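PDB 7DRQ: Uly1 from Catenovulum maritimum, which cleaves the algal polysaccharide ulvan as a member of polysaccharide lyase family 24, probably by beta-elimination, and binds calcium. Local coordinates for residues Gly357-Ile362 with Thr381-Gly386; Glu120-Leu125 with Gly156-Thr161; Pro25-Gln30 with Thr96-Arg101; Gln416-Val421 with Val434-Val439; Gly255-Trp260 with Arg279-Pro284. All blocks are in the same frame, centred on the assembly; numbering follows the deposited sequence.

Contact 1. Residues Gly357-Ile362 with Thr381-Gly386; sequences GDLHLI and TYQKAG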
# COMPACT_ATOMS: atom_id res chain seq x y z
N GLY A 357 -22.54 1.35 -5.33
CA GLY A 357 -22.52 2.44 -4.38
C GLY A 357 -22.58 2.01 -2.94
O GLY A 357 -22.70 2.88 -2.06
N ASP A 358 -22.53 0.70 -2.66
CA ASP A 358 -22.49 0.22 -1.29
C ASP A 358 -21.16 0.59 -0.65
O ASP A 358 -20.10 0.26 -1.18
CB ASP A 358 -22.66 -1.31 -1.22
CG ASP A 358 -23.79 -1.82 -2.09
OD1 ASP A 358 -24.96 -1.46 -1.83
OD2 ASP A 358 -23.50 -2.59 -3.05
N LEU A 359 -21.23 1.24 0.50
CA LEU A 359 -20.04 1.68 1.22
C LEU A 359 -19.76 0.69 2.35
O LEU A 359 -20.66 0.37 3.12
CB LEU A 359 -20.24 3.08 1.79
CG LEU A 359 -19.26 3.54 2.86
CD1 LEU A 359 -17.89 3.71 2.26
CD2 LEU A 359 -19.74 4.83 3.53
N HIS A 360 -18.50 0.25 2.45
CA HIS A 360 -18.09 -0.75 3.43
C HIS A 360 -16.76 -0.33 4.05
O HIS A 360 -15.83 0.02 3.32
CB HIS A 360 -17.93 -2.13 2.77
CG HIS A 360 -19.22 -2.71 2.30
ND1 HIS A 360 -20.00 -3.53 3.08
CD2 HIS A 360 -19.89 -2.55 1.13
CE1 HIS A 360 -21.09 -3.86 2.42
NE2 HIS A 360 -21.05 -3.29 1.23
N LEU A 361 -16.68 -0.39 5.38
CA LEU A 361 -15.43 -0.14 6.11
C LEU A 361 -15.27 -1.16 7.22
O LEU A 361 -16.24 -1.50 7.91
CB LEU A 361 -15.39 1.26 6.74
CG LEU A 361 -15.80 2.42 5.82
CD1 LEU A 361 -17.26 2.81 6.02
CD2 LEU A 361 -14.88 3.61 6.06
N ILE A 362 -14.04 -1.61 7.44
CA ILE A 362 -13.74 -2.58 8.48
C ILE A 362 -12.62 -2.05 9.35
O ILE A 362 -11.82 -1.20 8.94
CB ILE A 362 -13.37 -3.96 7.91
CG1 ILE A 362 -12.12 -3.88 7.05
CG2 ILE A 362 -14.54 -4.53 7.11
CD1 ILE A 362 -11.56 -5.24 6.67
N THR A 381 -18.69 -1.72 9.02
CA THR A 381 -19.61 -0.60 8.89
C THR A 381 -20.04 -0.51 7.44
O THR A 381 -19.20 -0.53 6.54
CB THR A 381 -18.93 0.70 9.33
OG1 THR A 381 -18.61 0.63 10.72
CG2 THR A 381 -19.85 1.90 9.08
N TYR A 382 -21.35 -0.44 7.18
CA TYR A 382 -21.75 -0.50 5.79
C TYR A 382 -23.05 0.26 5.55
O TYR A 382 -23.88 0.41 6.45
CB TYR A 382 -21.87 -1.95 5.28
CG TYR A 382 -22.85 -2.81 6.04
CD1 TYR A 382 -22.48 -3.44 7.22
CD2 TYR A 382 -24.15 -3.00 5.56
CE1 TYR A 382 -23.38 -4.24 7.92
CE2 TYR A 382 -25.06 -3.80 6.25
CZ TYR A 382 -24.66 -4.42 7.43
OH TYR A 382 -25.55 -5.21 8.12
N GLN A 383 -23.18 0.75 4.33
CA GLN A 383 -24.33 1.54 3.91
C GLN A 383 -24.74 1.03 2.54
O GLN A 383 -23.99 1.16 1.57
CB GLN A 383 -23.99 3.03 3.88
CG GLN A 383 -25.20 3.91 3.61
CD GLN A 383 -24.83 5.36 3.30
OE1 GLN A 383 -23.87 5.63 2.60
NE2 GLN A 383 -25.62 6.29 3.83
N LYS A 384 -25.93 0.44 2.46
CA LYS A 384 -26.38 -0.12 1.19
C LYS A 384 -26.73 1.00 0.21
O LYS A 384 -27.45 1.95 0.56
CB LYS A 384 -27.59 -1.02 1.41
CG LYS A 384 -28.13 -1.65 0.12
CD LYS A 384 -29.14 -2.74 0.42
CE LYS A 384 -29.80 -3.23 -0.85
NZ LYS A 384 -30.74 -4.36 -0.60
N ALA A 385 -26.19 0.90 -1.01
CA ALA A 385 -26.52 1.79 -2.13
C ALA A 385 -26.26 3.26 -1.81
O ALA A 385 -26.87 4.15 -2.42
CB ALA A 385 -27.97 1.59 -2.59
N GLY A 386 -25.36 3.54 -0.86
CA GLY A 386 -24.94 4.91 -0.59
C GLY A 386 -25.97 5.77 0.11
O GLY A 386 -25.81 7.00 0.14
O HOH W 1 -16.16 -0.84 10.93
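Leu-359 and Gln-383 exchange two backbone hydrogen bonds, Leu-359 N to Gln-383 O (3.0 Å) and Gln-383 N to Leu-359 O (2.8 Å). Leu-361 and Thr-381 form the next hydrogen-bonded pair, with Thr-381 N to Leu-361 O at 2.7 Å and 176°. The strands form the antiparallel hairpin 359-369/372-383 of a beta-propeller fold. A water bonded to Leu-361 O and Thr-381 OG1 joins this pair again; the hydroxyl also reaches Thr-392.

Side-chain polarity enters at the hairpin's open end. Asp-358 OD1 accepts from Ala-385 N (2.8 Å) on its anti side, 26° out of the carboxylate plane, while OD2 bonds to Thr-354.

The rings of the non-hydrogen-bonded pair His-360 and Tyr-382 are nearly parallel but slid apart; the tighter touch is His-360 ND1 to Tyr-382 CB, 3.3 Å. With CG between the backbone N and the carbonyl carbon (chi1 59°), the Tyr-382 ring leads away from the partner strand. His-360 ND1 bonds to His-380 and NE2 to Gly-427 N.

Apolar contact is lighter, Leu-361 CD1 to Thr-381 CG2, 4.1 Å. Backbone bonds thus carry most of the pairing, and the aspartate extends it past the last strand pair by holding the Ala-385 amide.

Contact 2. Residues Glu120-Leu125 with Gly156-Thr161; sequences ETIHLL and GAASVT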
# COMPACT_ATOMS: atom_id res chain seq x y z
N GLU A 120 1.47 3.98 -21.94
CA GLU A 120 2.16 2.72 -21.63
C GLU A 120 3.52 2.93 -20.96
O GLU A 120 4.40 2.07 -21.03
CB GLU A 120 2.31 1.85 -22.88
CG GLU A 120 0.98 1.24 -23.32
CD GLU A 120 1.13 0.16 -24.38
OE1 GLU A 120 2.19 0.10 -25.04
OE2 GLU A 120 0.19 -0.65 -24.54
N THR A 121 3.70 4.07 -20.28
CA THR A 121 4.88 4.22 -19.43
C THR A 121 4.73 3.37 -18.18
O THR A 121 3.63 3.10 -17.70
CB THR A 121 5.08 5.68 -19.03
OG1 THR A 121 3.85 6.19 -18.53
CG2 THR A 121 5.58 6.53 -20.21
N ILE A 122 5.87 2.94 -17.65
CA ILE A 122 5.96 2.18 -16.42
C ILE A 122 6.53 3.09 -15.35
O ILE A 122 7.50 3.81 -15.60
CB ILE A 122 6.85 0.94 -16.59
CG1 ILE A 122 6.39 0.11 -17.79
CG2 ILE A 122 6.91 0.12 -15.27
CD1 ILE A 122 7.42 -0.91 -18.25
N HIS A 123 5.94 3.05 -14.16
CA HIS A 123 6.38 3.89 -13.05
C HIS A 123 6.69 3.04 -11.83
O HIS A 123 5.90 2.16 -11.47
CB HIS A 123 5.31 4.93 -12.74
CG HIS A 123 4.92 5.72 -13.95
ND1 HIS A 123 5.54 6.90 -14.29
CD2 HIS A 123 4.06 5.44 -14.96
CE1 HIS A 123 5.04 7.35 -15.42
NE2 HIS A 123 4.14 6.49 -15.85
N LEU A 124 7.83 3.32 -11.20
CA LEU A 124 8.29 2.62 -10.00
C LEU A 124 8.66 3.63 -8.92
O LEU A 124 9.38 4.59 -9.19
CB LEU A 124 9.50 1.75 -10.31
CG LEU A 124 9.26 0.62 -11.31
CD1 LEU A 124 10.59 0.11 -11.83
CD2 LEU A 124 8.48 -0.50 -10.62
N LEU A 125 8.20 3.37 -7.70
CA LEU A 125 8.58 4.15 -6.53
C LEU A 125 9.05 3.20 -5.46
O LEU A 125 8.35 2.23 -5.15
CB LEU A 125 7.39 4.97 -6.03
CG LEU A 125 7.03 6.15 -6.93
CD1 LEU A 125 5.66 6.67 -6.58
CD2 LEU A 125 8.07 7.28 -6.82
N GLY A 156 5.36 3.42 -24.32
CA GLY A 156 5.30 2.17 -25.04
C GLY A 156 6.06 1.02 -24.39
O GLY A 156 6.03 -0.09 -24.92
N ALA A 157 6.75 1.26 -23.26
CA ALA A 157 7.57 0.21 -22.68
C ALA A 157 6.74 -0.96 -22.16
O ALA A 157 7.22 -2.10 -22.16
CB ALA A 157 8.43 0.76 -21.54
N ALA A 158 5.51 -0.70 -21.73
CA ALA A 158 4.72 -1.76 -21.09
C ALA A 158 4.50 -2.94 -22.02
O ALA A 158 4.33 -4.07 -21.55
CB ALA A 158 3.37 -1.22 -20.63
N SER A 159 4.47 -2.70 -23.33
CA SER A 159 4.08 -3.73 -24.28
C SER A 159 5.19 -4.14 -25.24
O SER A 159 4.90 -4.79 -26.25
CB SER A 159 2.84 -3.28 -25.07
OG SER A 159 3.16 -2.24 -25.97
N VAL A 160 6.45 -3.79 -24.96
CA VAL A 160 7.51 -4.30 -25.83
C VAL A 160 7.59 -5.82 -25.67
O VAL A 160 7.06 -6.40 -24.71
CB VAL A 160 8.88 -3.66 -25.53
CG1 VAL A 160 8.81 -2.14 -25.76
CG2 VAL A 160 9.35 -3.98 -24.11
N THR A 161 8.22 -6.48 -26.64
CA THR A 161 8.41 -7.92 -26.54
C THR A 161 9.32 -8.26 -25.37
O THR A 161 10.05 -7.41 -24.85
CB THR A 161 9.01 -8.49 -27.83
OG1 THR A 161 10.26 -7.84 -28.09
CG2 THR A 161 8.07 -8.27 -29.01
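Glu-120 and Ala-158 are joined by a main-chain bond, Ala-158 N to Glu-120 O (3.1 Å, 152°), which ties the turn ahead of strand 122-126 to the loop after strand 150-152, the two strands being neighbours in one antiparallel sheet of the beta-propeller. The tight side is the buried one. Ala-158 CB sits 3.5 Å from Glu-120 O, and Ile-122 CD1 meets Ala-157 CB at 3.8 Å. An extended chi2 (165°) carries Ile-122 CD1 to the loop. Ile-115 of the neighbouring strand packs on both Ile-122 and Ala-158, completing a small apolar patch.

The outer side is looser and partly exposed. Here the methylene CB of Glu-120 lies over Gly-156, 3.7 Å from its CA, and the extended side chain brings the carboxylate to Ser-159. Within the loop the i to i+3 backbone bonds, such as Ser-159 N to Gly-156 O, are weak; Arg-78 adds donors to the carbonyls of Ala-158 and Val-160. The two carboxylate oxygens are divided between partners, OE2 going to Tyr-56 OH. Ser-159 OG donates to Glu-120 OE1 at 2.7 Å, on the syn side and 25° out of the carboxylate plane.

Contact 3. Residues Pro25-Gln30 with Thr96-Arg101; sequences PQARTQ and TGFEGR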
# COMPACT_ATOMS: atom_id res chain seq x y z
N PRO A 25 16.04 1.97 18.17
CA PRO A 25 17.40 2.33 18.61
C PRO A 25 18.45 1.27 18.29
O PRO A 25 19.57 1.63 17.93
CB PRO A 25 17.23 2.52 20.13
CG PRO A 25 15.79 2.88 20.30
CD PRO A 25 15.07 2.03 19.28
N GLN A 26 18.11 -0.01 18.41
CA GLN A 26 19.02 -1.07 17.96
C GLN A 26 19.33 -0.92 16.48
O GLN A 26 20.50 -0.91 16.07
CB GLN A 26 18.39 -2.44 18.22
CG GLN A 26 18.80 -3.14 19.50
CD GLN A 26 18.07 -4.46 19.66
OE1 GLN A 26 16.88 -4.58 19.33
NE2 GLN A 26 18.78 -5.47 20.16
N ALA A 27 18.29 -0.81 15.65
CA ALA A 27 18.48 -0.74 14.21
C ALA A 27 19.34 0.46 13.83
O ALA A 27 20.16 0.39 12.90
CB ALA A 27 17.13 -0.67 13.50
N ARG A 28 19.18 1.57 14.54
CA ARG A 28 19.90 2.77 14.18
C ARG A 28 21.36 2.70 14.61
O ARG A 28 22.25 3.19 13.90
CB ARG A 28 19.23 3.99 14.80
CG ARG A 28 19.71 5.27 14.23
CD ARG A 28 18.54 6.15 13.90
NE ARG A 28 17.65 6.30 15.04
CZ ARG A 28 16.34 6.53 14.95
NH1 ARG A 28 15.76 6.62 13.77
NH2 ARG A 28 15.62 6.67 16.05
N THR A 29 21.64 2.10 15.76
CA THR A 29 22.96 2.23 16.35
C THR A 29 23.89 1.05 16.09
O THR A 29 25.11 1.24 16.11
CB THR A 29 22.83 2.48 17.86
OG1 THR A 29 24.03 3.09 18.35
CG2 THR A 29 22.58 1.18 18.62
N GLN A 30 23.36 -0.15 15.83
CA GLN A 30 24.21 -1.34 15.78
C GLN A 30 24.92 -1.44 14.44
O GLN A 30 24.34 -1.17 13.38
CB GLN A 30 23.38 -2.60 16.04
CG GLN A 30 24.11 -3.94 15.77
CD GLN A 30 25.19 -4.29 16.79
OE1 GLN A 30 25.06 -4.00 17.98
NE2 GLN A 30 26.27 -4.95 16.33
N THR A 96 18.04 -0.23 1.02
CA THR A 96 18.94 0.43 1.95
C THR A 96 18.56 0.20 3.41
O THR A 96 19.21 0.75 4.30
CB THR A 96 19.01 1.94 1.64
OG1 THR A 96 17.70 2.53 1.70
CG2 THR A 96 19.61 2.16 0.26
N GLY A 97 17.55 -0.62 3.67
CA GLY A 97 17.27 -1.05 5.03
C GLY A 97 16.70 0.06 5.88
O GLY A 97 16.02 0.98 5.40
N PHE A 98 17.02 -0.00 7.17
CA PHE A 98 16.55 1.01 8.11
C PHE A 98 17.51 2.20 8.07
O PHE A 98 18.64 2.11 8.57
CB PHE A 98 16.45 0.45 9.53
CG PHE A 98 15.80 1.41 10.49
CD1 PHE A 98 14.42 1.45 10.62
CD2 PHE A 98 16.57 2.30 11.23
CE1 PHE A 98 13.81 2.34 11.49
CE2 PHE A 98 15.97 3.20 12.11
CZ PHE A 98 14.59 3.23 12.24
N GLU A 99 17.05 3.31 7.49
CA GLU A 99 17.82 4.55 7.41
C GLU A 99 19.26 4.31 6.96
O GLU A 99 20.22 4.79 7.56
CB GLU A 99 17.77 5.30 8.76
CG GLU A 99 16.34 5.71 9.16
CD GLU A 99 16.25 6.30 10.56
OE1 GLU A 99 15.12 6.57 11.02
OE2 GLU A 99 17.30 6.46 11.20
N GLY A 100 19.41 3.52 5.89
CA GLY A 100 20.70 3.26 5.31
C GLY A 100 21.40 2.02 5.85
O GLY A 100 22.35 1.54 5.22
N ARG A 101 20.95 1.49 6.99
CA ARG A 101 21.52 0.29 7.59
C ARG A 101 20.91 -0.89 6.86
O ARG A 101 19.89 -1.45 7.28
CB ARG A 101 21.26 0.23 9.08
CG ARG A 101 22.11 1.20 9.89
CD ARG A 101 21.59 2.64 9.82
NE ARG A 101 22.06 3.42 10.97
CZ ARG A 101 21.88 4.74 11.10
NH1 ARG A 101 21.24 5.42 10.16
NH2 ARG A 101 22.33 5.37 12.18
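Arg-28 and Glu-99 form a salt bridge in which one nitrogen serves both carboxylate oxygens. Arg-28 NH1 lies 2.8 Å from Glu-99 OE1, and it donates an almost straight hydrogen bond to Glu-99 OE2 (3.0 Å, 175°) that arrives on the syn side. The carboxylate meets the guanidinium at its edge, the two planes 22° apart. Bends at chi2 and chi3 turn the Arg-28 chain to the carboxylate.

Arg-101 gives a second set of bonds. Its NH2 donates to Arg-28 O (2.8 Å), with NE adding a weak bond to the same oxygen. Arg-101 NH1 turns back to Glu-99 O (2.9 Å) in the guanidinium plane, and also reaches Asp-136 O. Residues Phe-98 to Arg-101 make a type I' beta turn in a connecting loop of the beta-propeller, packed on Ala-27 and Arg-28 near the C-terminal end of the short helix 24-29. An alanine in place of Arg-101 would lose the whole guanidinium, and would probably leave Arg-28 O and Glu-99 O without these donors and the helix end less firmly held to the turn.

The remaining contacts are van der Waals and CH-pi. Ala-27 CB sits over a face of the Phe-98 ring in a CH-pi contact, 4.2 Å from its centroid, with Val-104 touching both residues. Arg-28 NH1 comes to the ring edge, 3.8 Å from Phe-98 CE2. Over one face of the Arg-101 guanidinium lies Arg-28 CG, 3.3 Å from Arg-101 NH2.

Contact 4. Residues Gln416-Val421 with Val434-Val439; sequences QGRPFV and VYYAPV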
# COMPACT_ATOMS: atom_id res chain seq x y z
N GLN A 416 -4.90 -22.06 6.92
CA GLN A 416 -3.95 -23.17 6.93
C GLN A 416 -3.01 -23.10 5.74
O GLN A 416 -2.63 -24.13 5.17
CB GLN A 416 -4.68 -24.52 6.98
CG GLN A 416 -5.48 -24.76 8.25
CD GLN A 416 -6.35 -26.01 8.18
OE1 GLN A 416 -6.75 -26.56 9.20
NE2 GLN A 416 -6.65 -26.45 6.96
N GLY A 417 -2.66 -21.89 5.31
CA GLY A 417 -1.78 -21.67 4.19
C GLY A 417 -2.43 -21.67 2.83
O GLY A 417 -1.75 -21.38 1.84
N ARG A 418 -3.73 -21.99 2.74
CA ARG A 418 -4.39 -22.15 1.46
C ARG A 418 -5.34 -20.99 1.20
O ARG A 418 -6.06 -20.55 2.11
CB ARG A 418 -5.17 -23.47 1.44
CG ARG A 418 -4.32 -24.64 1.95
CD ARG A 418 -4.74 -25.96 1.35
NE ARG A 418 -6.12 -26.31 1.68
CZ ARG A 418 -6.49 -26.95 2.78
NH1 ARG A 418 -5.60 -27.30 3.70
NH2 ARG A 418 -7.77 -27.25 2.97
N PRO A 419 -5.34 -20.46 -0.02
CA PRO A 419 -6.20 -19.31 -0.32
C PRO A 419 -7.68 -19.66 -0.19
O PRO A 419 -8.13 -20.73 -0.61
CB PRO A 419 -5.83 -18.96 -1.77
CG PRO A 419 -4.42 -19.44 -1.91
CD PRO A 419 -4.36 -20.72 -1.09
N PHE A 420 -8.44 -18.73 0.40
CA PHE A 420 -9.89 -18.83 0.42
C PHE A 420 -10.47 -17.50 -0.02
O PHE A 420 -9.82 -16.46 0.09
CB PHE A 420 -10.43 -19.19 1.80
CG PHE A 420 -10.25 -18.11 2.84
CD1 PHE A 420 -11.21 -17.12 3.01
CD2 PHE A 420 -9.13 -18.09 3.65
CE1 PHE A 420 -11.05 -16.13 3.95
CE2 PHE A 420 -8.96 -17.10 4.61
CZ PHE A 420 -9.92 -16.12 4.76
N VAL A 421 -11.71 -17.55 -0.50
CA VAL A 421 -12.49 -16.36 -0.83
C VAL A 421 -13.84 -16.47 -0.15
O VAL A 421 -14.54 -17.47 -0.31
CB VAL A 421 -12.69 -16.19 -2.35
CG1 VAL A 421 -13.53 -14.94 -2.63
CG2 VAL A 421 -11.34 -16.13 -3.08
N VAL A 434 -16.80 -19.20 -0.81
CA VAL A 434 -17.06 -19.55 -2.19
C VAL A 434 -15.83 -20.09 -2.90
O VAL A 434 -15.92 -20.49 -4.07
CB VAL A 434 -17.66 -18.36 -2.97
CG1 VAL A 434 -19.10 -18.10 -2.52
CG2 VAL A 434 -16.83 -17.12 -2.71
N TYR A 435 -14.68 -20.10 -2.23
CA TYR A 435 -13.47 -20.71 -2.78
C TYR A 435 -12.57 -21.13 -1.63
O TYR A 435 -12.39 -20.37 -0.67
CB TYR A 435 -12.72 -19.76 -3.72
CG TYR A 435 -11.44 -20.35 -4.26
CD1 TYR A 435 -11.46 -21.15 -5.40
CD2 TYR A 435 -10.22 -20.12 -3.63
CE1 TYR A 435 -10.30 -21.70 -5.91
CE2 TYR A 435 -9.04 -20.67 -4.13
CZ TYR A 435 -9.10 -21.46 -5.27
OH TYR A 435 -7.95 -22.02 -5.79
N TYR A 436 -12.02 -22.33 -1.72
CA TYR A 436 -10.99 -22.76 -0.79
C TYR A 436 -10.13 -23.78 -1.50
O TYR A 436 -10.64 -24.82 -1.94
CB TYR A 436 -11.59 -23.34 0.49
CG TYR A 436 -10.58 -23.59 1.60
CD1 TYR A 436 -9.46 -22.77 1.75
CD2 TYR A 436 -10.75 -24.63 2.51
CE1 TYR A 436 -8.53 -22.99 2.77
CE2 TYR A 436 -9.83 -24.86 3.53
CZ TYR A 436 -8.73 -24.04 3.65
OH TYR A 436 -7.82 -24.29 4.67
N ALA A 437 -8.84 -23.47 -1.66
CA ALA A 437 -7.94 -24.38 -2.34
C ALA A 437 -7.93 -25.73 -1.62
O ALA A 437 -8.04 -25.77 -0.39
CB ALA A 437 -6.52 -23.81 -2.40
N PRO A 438 -7.79 -26.83 -2.35
CA PRO A 438 -7.98 -28.15 -1.75
C PRO A 438 -6.78 -28.65 -0.97
O PRO A 438 -5.64 -28.20 -1.15
CB PRO A 438 -8.22 -29.04 -2.98
CG PRO A 438 -7.40 -28.39 -4.05
CD PRO A 438 -7.55 -26.90 -3.80
N VAL A 439 -7.03 -29.64 -0.14
CA VAL A 439 -6.00 -30.30 0.61
C VAL A 439 -5.00 -30.83 -0.43
O VAL A 439 -5.39 -31.24 -1.47
CB VAL A 439 -6.61 -31.47 1.39
CG1 VAL A 439 -5.57 -32.42 1.87
CG2 VAL A 439 -7.53 -30.97 2.49
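Val-421 O is gripped by two amides, Val-434 N at 2.9 Å and Tyr-435 N at 3.3 Å, the mark of a classic beta bulge in the hairpin 418-425/432-436. Regular pairing follows through Val-421 N to Tyr-435 O and Ala-437 N to Pro-419 O. On the bulge's side, Val-421 CB touches Tyr-435 CB (3.8 Å), and Ile-2 packs on both residues.

Past the end of strand 432-436, Arg-418 NE donates to Ala-437 O (2.9 Å, 170°), the acceptor lying in the guanidinium plane, the donor 46° out of the carbonyl plane. The guanidinium stacks on Tyr-436 (centres 4.5 Å apart, planes at 28°), with Val-439 over the opposite face. An alanine in place of Arg-418 would probably strip the Tyr-436 ring of this cover and leave Ala-437 O without its donor. Tyr-436 OH bonds to Glu-415 O, and Arg-433 makes a cation-pi contact with the same ring. Backbone bonds set the register, and past the Ala-437 amide the Arg-418 side chain continues the pairing.

Contact 5. Residues Gly255-Trp260 with Arg279-Pro284; sequences GEIKNW and RRFNLP. With CA (calcium ion), chain E.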
# COMPACT_ATOMS: atom_id res chain seq x y z
N GLY A 255 -6.90 25.37 12.66
CA GLY A 255 -8.30 25.18 12.98
C GLY A 255 -8.61 23.97 13.85
O GLY A 255 -9.68 23.92 14.46
N GLU A 256 -7.70 23.01 13.91
CA GLU A 256 -7.89 21.83 14.76
C GLU A 256 -7.28 22.07 16.14
O GLU A 256 -6.45 22.96 16.33
CB GLU A 256 -7.27 20.59 14.09
CG GLU A 256 -7.54 19.23 14.79
CD GLU A 256 -9.01 18.93 15.03
OE1 GLU A 256 -9.62 19.55 15.93
OE2 GLU A 256 -9.57 18.07 14.32
N ILE A 257 -7.69 21.25 17.11
CA ILE A 257 -7.18 21.45 18.47
C ILE A 257 -5.69 21.14 18.56
O ILE A 257 -5.02 21.64 19.48
CB ILE A 257 -7.96 20.60 19.49
CG1 ILE A 257 -7.87 19.11 19.14
CG2 ILE A 257 -9.40 21.05 19.58
CD1 ILE A 257 -8.28 18.19 20.27
N LYS A 258 -5.15 20.38 17.62
CA LYS A 258 -3.81 19.82 17.70
C LYS A 258 -3.45 19.27 16.33
O LYS A 258 -4.34 18.97 15.53
CB LYS A 258 -3.74 18.71 18.77
CG LYS A 258 -2.37 18.09 19.03
CD LYS A 258 -2.54 16.84 19.86
CE LYS A 258 -1.21 16.21 20.28
NZ LYS A 258 -0.28 15.97 19.16
N ASN A 259 -2.16 19.15 16.07
CA ASN A 259 -1.71 18.41 14.89
C ASN A 259 -2.21 16.96 14.97
O ASN A 259 -2.45 16.43 16.05
CB ASN A 259 -0.19 18.41 14.80
CG ASN A 259 0.39 19.78 14.48
OD1 ASN A 259 -0.34 20.72 14.10
ND2 ASN A 259 1.70 19.91 14.64
N TRP A 260 -2.34 16.32 13.80
CA TRP A 260 -2.70 14.91 13.77
C TRP A 260 -2.05 14.27 12.56
O TRP A 260 -1.46 14.95 11.72
CB TRP A 260 -4.23 14.70 13.75
CG TRP A 260 -4.99 15.43 12.65
CD1 TRP A 260 -5.27 16.77 12.59
CD2 TRP A 260 -5.57 14.85 11.47
NE1 TRP A 260 -5.99 17.05 11.44
CE2 TRP A 260 -6.18 15.89 10.74
CE3 TRP A 260 -5.63 13.55 10.96
CZ2 TRP A 260 -6.85 15.67 9.54
CZ3 TRP A 260 -6.29 13.33 9.76
CH2 TRP A 260 -6.88 14.39 9.06
N ARG A 279 -7.40 8.28 12.39
CA ARG A 279 -6.62 9.44 12.79
C ARG A 279 -5.75 9.07 13.99
O ARG A 279 -6.18 8.31 14.86
CB ARG A 279 -7.55 10.61 13.14
CG ARG A 279 -6.90 11.70 14.00
CD ARG A 279 -7.88 12.84 14.33
NE ARG A 279 -8.98 12.38 15.17
CZ ARG A 279 -10.13 13.04 15.32
NH1 ARG A 279 -10.31 14.19 14.70
NH2 ARG A 279 -11.08 12.56 16.13
N ARG A 280 -4.52 9.57 14.04
CA ARG A 280 -3.72 9.49 15.25
C ARG A 280 -3.55 10.90 15.78
O ARG A 280 -2.93 11.74 15.12
CB ARG A 280 -2.36 8.83 15.04
CG ARG A 280 -1.60 8.65 16.37
CD ARG A 280 -0.25 7.93 16.21
NE ARG A 280 -0.39 6.58 15.67
CZ ARG A 280 0.63 5.74 15.49
NH1 ARG A 280 1.86 6.09 15.85
NH2 ARG A 280 0.42 4.54 14.96
N PHE A 281 -4.05 11.17 16.94
CA PHE A 281 -3.96 12.49 17.52
C PHE A 281 -2.80 12.63 18.51
O PHE A 281 -2.42 13.69 18.78
CB PHE A 281 -5.24 12.80 18.33
CG PHE A 281 -6.10 13.88 17.78
CD1 PHE A 281 -5.60 15.04 17.32
CD2 PHE A 281 -7.48 13.74 17.79
CE1 PHE A 281 -6.40 16.02 16.83
CE2 PHE A 281 -8.30 14.74 17.32
CZ PHE A 281 -7.75 15.89 16.84
N ASN A 282 -2.35 11.54 19.07
CA ASN A 282 -1.29 11.58 20.08
C ASN A 282 -1.67 12.46 21.26
O ASN A 282 -0.82 13.09 21.87
CB ASN A 282 0.03 12.05 19.48
CG ASN A 282 0.44 11.22 18.28
OD1 ASN A 282 0.89 10.07 18.42
ND2 ASN A 282 0.29 11.80 17.10
N LEU A 283 -2.95 12.51 21.56
CA LEU A 283 -3.36 13.08 22.84
C LEU A 283 -3.12 12.07 23.96
O LEU A 283 -3.25 10.86 23.75
CB LEU A 283 -4.83 13.43 22.81
CG LEU A 283 -5.28 14.53 21.87
CD1 LEU A 283 -6.76 14.35 21.57
CD2 LEU A 283 -5.00 15.88 22.51
N PRO A 284 -2.79 12.54 25.16
CA PRO A 284 -2.74 11.60 26.30
C PRO A 284 -4.16 11.24 26.69
O PRO A 284 -4.84 11.99 27.39
CB PRO A 284 -2.02 12.40 27.39
CG PRO A 284 -2.29 13.83 27.06
CD PRO A 284 -2.49 13.92 25.56
CA CA E . -3.45 8.92 22.48
O HOH W 2 -8.64 16.02 13.08
O HOH W 3 -12.00 16.70 14.13
O HOH W 4 -0.32 14.59 16.83
O HOH W 5 -2.60 8.43 20.16
O HOH W 6 -4.91 10.22 20.97
O HOH W 7 -2.73 8.08 24.77
O HOH W 8 -1.16 9.21 22.47
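The Phe-281 ring is met at its edge by Glu-256 CG and Lys-258 O, while one face takes Arg-279 CD, offset toward the rim. Phe-281 CE2 lies over the centre of the Arg-279 guanidinium, whose edge receives two waters, one of them also over a face of the Trp-260 indole, likewise off-centre. Both waters donate to Glu-256 OE2, at 2.6 and 2.8 Å, and so bridge what is directly only a long salt bridge, Glu-256 OE2 to Arg-279 NH1 at 4.0 Å. Asp-291 supplies the stronger partner for Arg-279. The indole stands almost perpendicular to the guanidinium, with Trp-260 CE3 3.8 Å from Arg-279 CG, and its NE1 bonds to Val-320 O.

The Lys-258 chain is extended to CE and then bends (chi4 -52°), placing NZ at Phe-281 O in a weak bond of 3.1 Å. A water accepts from Lys-258 NZ (2.7 Å) and from Asn-282 ND2, which also bonds to Ser-223 O. Lys-258 CD brushes Leu-283 CD2 at 3.7 Å.

Leu-283 leads to the metal: its O binds calcium at 2.3 Å, alongside four waters, Asp-285 OD1 and Phe-287 O. This is a calcium site in the loop after propeller strand 272-280.

Contacts 1 and 4 each pair the open ends of a hairpin's two strands, in different antiparallel sheets of the propeller about 26 Å apart between contact centres, and both rest on backbone bonds; contact 4 adds a bulge and a stacked arginine. The other three involve loops. Contact 2 ties a loop to a strand start with few bonds and small apolar groups, contact 3 joins a helix to a turn through charged side chains, and contact 5 links a loop to the end of a strand and the calcium-binding loop after it, partly through water. Contact 3 is a buried contact; the other four are partly buried. Contacts 1 and 3, like 2 and 5, lie on opposite sides of the chain's centre.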